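Local coordinates for hypothetical protein (PDB 2O62) that is of unknown function but has two calycin-like beta domains, the second related to a biogenesis factor required for ATP synthase, at residues A[136-141]-A[218-223]. Numbering follows the deposited sequence.
Sequences PLLQIN and GASATS
L138 reaches from the linker between two beta domains onto the start of strand 219-224, and its side chain carries most of this buried contact. Its CB points at the strand and lies 3.8 Å from O of A219, with CA of G218 a little farther off. CG stands anti to the backbone N (chi1 -170°), beside the carbonyl carbon. Both methyls lie near O of G218, CD1 at 4.1 Å and CD2 at 3.9 Å. CD2 makes the closest contacts, 3.4 Å from O of A219 and 3.7 Å from CB of S220. CB is the serine atom nearest the leucine; OG hydrogen-bonds to NH2 of R246. Beyond the two segments, L214 and L240 also touch L138, closing it in between neighbouring strands. One hydrogen bond joins the two segments: N of G218 gives a bent bond to O of P136 (3.0 Å, 131° at the hydrogen). G218 itself has positive phi, a backbone shape that suits glycine just before the strand begins. The linker thus packs against the start of strand 219-224 in the antiparallel barrel of the C-terminal domain, an arrangement consistent with the closing of a barrel end in the calycin fold.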
loop_
_atom_site.group_PDB
_atom_site.type_symbol
_atom_site.label_atom_id
_atom_site.label_comp_id
_atom_site.label_asym_id
_atom_site.label_seq_id
_atom_site.Cartn_x
_atom_site.Cartn_y
_atom_site.Cartn_z
ATOM N N PRO A 136 8.997 13.613 4.481
ATOM C CA PRO A 136 9.534 13.344 5.831
ATOM C C PRO A 136 9.183 11.958 6.368
ATOM O O PRO A 136 8.136 11.429 6.027
ATOM C CB PRO A 136 8.780 14.356 6.681
ATOM C CG PRO A 136 8.496 15.503 5.754
ATOM C CD PRO A 136 8.168 14.827 4.465
ATOM N N LEU A 137 10.011 11.422 7.254
ATOM C CA LEU A 137 9.642 10.269 8.036
ATOM C C LEU A 137 8.276 10.540 8.679
ATOM O O LEU A 137 8.104 11.570 9.329
ATOM C CB LEU A 137 10.655 10.082 9.169
ATOM C CG LEU A 137 10.278 9.035 10.229
ATOM C CD1 LEU A 137 10.377 7.652 9.647
ATOM C CD2 LEU A 137 11.226 9.196 11.462
ATOM N N LEU A 138 7.332 9.618 8.543
ATOM C CA LEU A 138 6.011 9.818 9.127
ATOM C C LEU A 138 6.035 9.811 10.660
ATOM O O LEU A 138 6.661 8.945 11.259
ATOM C CB LEU A 138 5.054 8.752 8.631
ATOM C CG LEU A 138 3.567 8.900 8.942
ATOM C CD1 LEU A 138 2.963 10.155 8.370
ATOM C CD2 LEU A 138 2.847 7.689 8.423
ATOM N N GLN A 139 5.356 10.792 11.265
ATOM C CA GLN A 139 5.216 10.880 12.722
ATOM C C GLN A 139 3.741 10.861 13.103
ATOM O O GLN A 139 2.902 11.284 12.329
ATOM C CB GLN A 139 5.815 12.192 13.219
ATOM C CG GLN A 139 7.292 12.360 12.873
ATOM C CD GLN A 139 8.204 11.471 13.703
ATOM O OE1 GLN A 139 7.744 10.663 14.531
ATOM N NE2 GLN A 139 9.519 11.620 13.493
ATOM N N ILE A 140 3.414 10.383 14.288
ATOM C CA ILE A 140 2.005 10.409 14.744
ATOM C C ILE A 140 1.431 11.806 14.629
ATOM O O ILE A 140 0.303 12.012 14.210
ATOM C CB ILE A 140 1.880 10.015 16.237
ATOM C CG1 ILE A 140 2.312 8.587 16.437
ATOM C CG2 ILE A 140 0.440 10.158 16.726
ATOM C CD1 ILE A 140 1.576 7.635 15.585
ATOM N N ASN A 141 2.209 12.779 15.058
ATOM C CA ASN A 141 1.744 14.150 14.993
ATOM C C ASN A 141 1.379 14.650 13.592
ATOM O O ASN A 141 0.614 15.602 13.444
ATOM C CB ASN A 141 2.765 15.049 15.640
ATOM C CG ASN A 141 2.827 14.842 17.131
ATOM O OD1 ASN A 141 2.071 14.061 17.697
ATOM N ND2 ASN A 141 3.738 15.532 17.770
ATOM N N GLY A 218 6.676 9.522 4.267
ATOM C CA GLY A 218 5.266 9.674 4.681
ATOM C C GLY A 218 4.456 8.391 4.576
ATOM O O GLY A 218 3.224 8.411 4.629
ATOM N N ALA A 219 5.159 7.244 4.521
ATOM C CA ALA A 219 4.533 5.935 4.376
ATOM C C ALA A 219 4.117 5.296 5.698
ATOM O O ALA A 219 4.744 5.496 6.745
ATOM C CB ALA A 219 5.449 5.009 3.650
ATOM N N SER A 220 3.059 4.507 5.649
ATOM C CA SER A 220 2.680 3.682 6.758
ATOM C C SER A 220 2.296 2.301 6.258
ATOM O O SER A 220 1.870 2.130 5.101
ATOM C CB SER A 220 1.538 4.322 7.571
ATOM O OG SER A 220 0.410 4.570 6.778
ATOM N N ALA A 221 2.488 1.316 7.114
ATOM C CA ALA A 221 2.017 -0.025 6.832
ATOM C C ALA A 221 1.119 -0.498 7.976
ATOM O O ALA A 221 1.518 -0.450 9.133
ATOM C CB ALA A 221 3.184 -0.955 6.698
ATOM N N THR A 222 -0.067 -1.003 7.659
ATOM C CA THR A 222 -0.964 -1.573 8.675
ATOM C C THR A 222 -1.070 -3.082 8.425
ATOM O O THR A 222 -1.408 -3.503 7.325
ATOM C CB THR A 222 -2.352 -0.855 8.674
ATOM O OG1 THR A 222 -2.141 0.524 8.993
ATOM C CG2 THR A 222 -3.301 -1.456 9.689
ATOM N N SER A 223 -0.720 -3.860 9.439
ATOM C CA SER A 223 -0.539 -5.296 9.355
ATOM C C SER A 223 -1.383 -6.016 10.394
ATOM O O SER A 223 -1.348 -5.631 11.566
ATOM C CB SER A 223 0.900 -5.702 9.632
ATOM O OG SER A 223 1.779 -5.027 8.722
#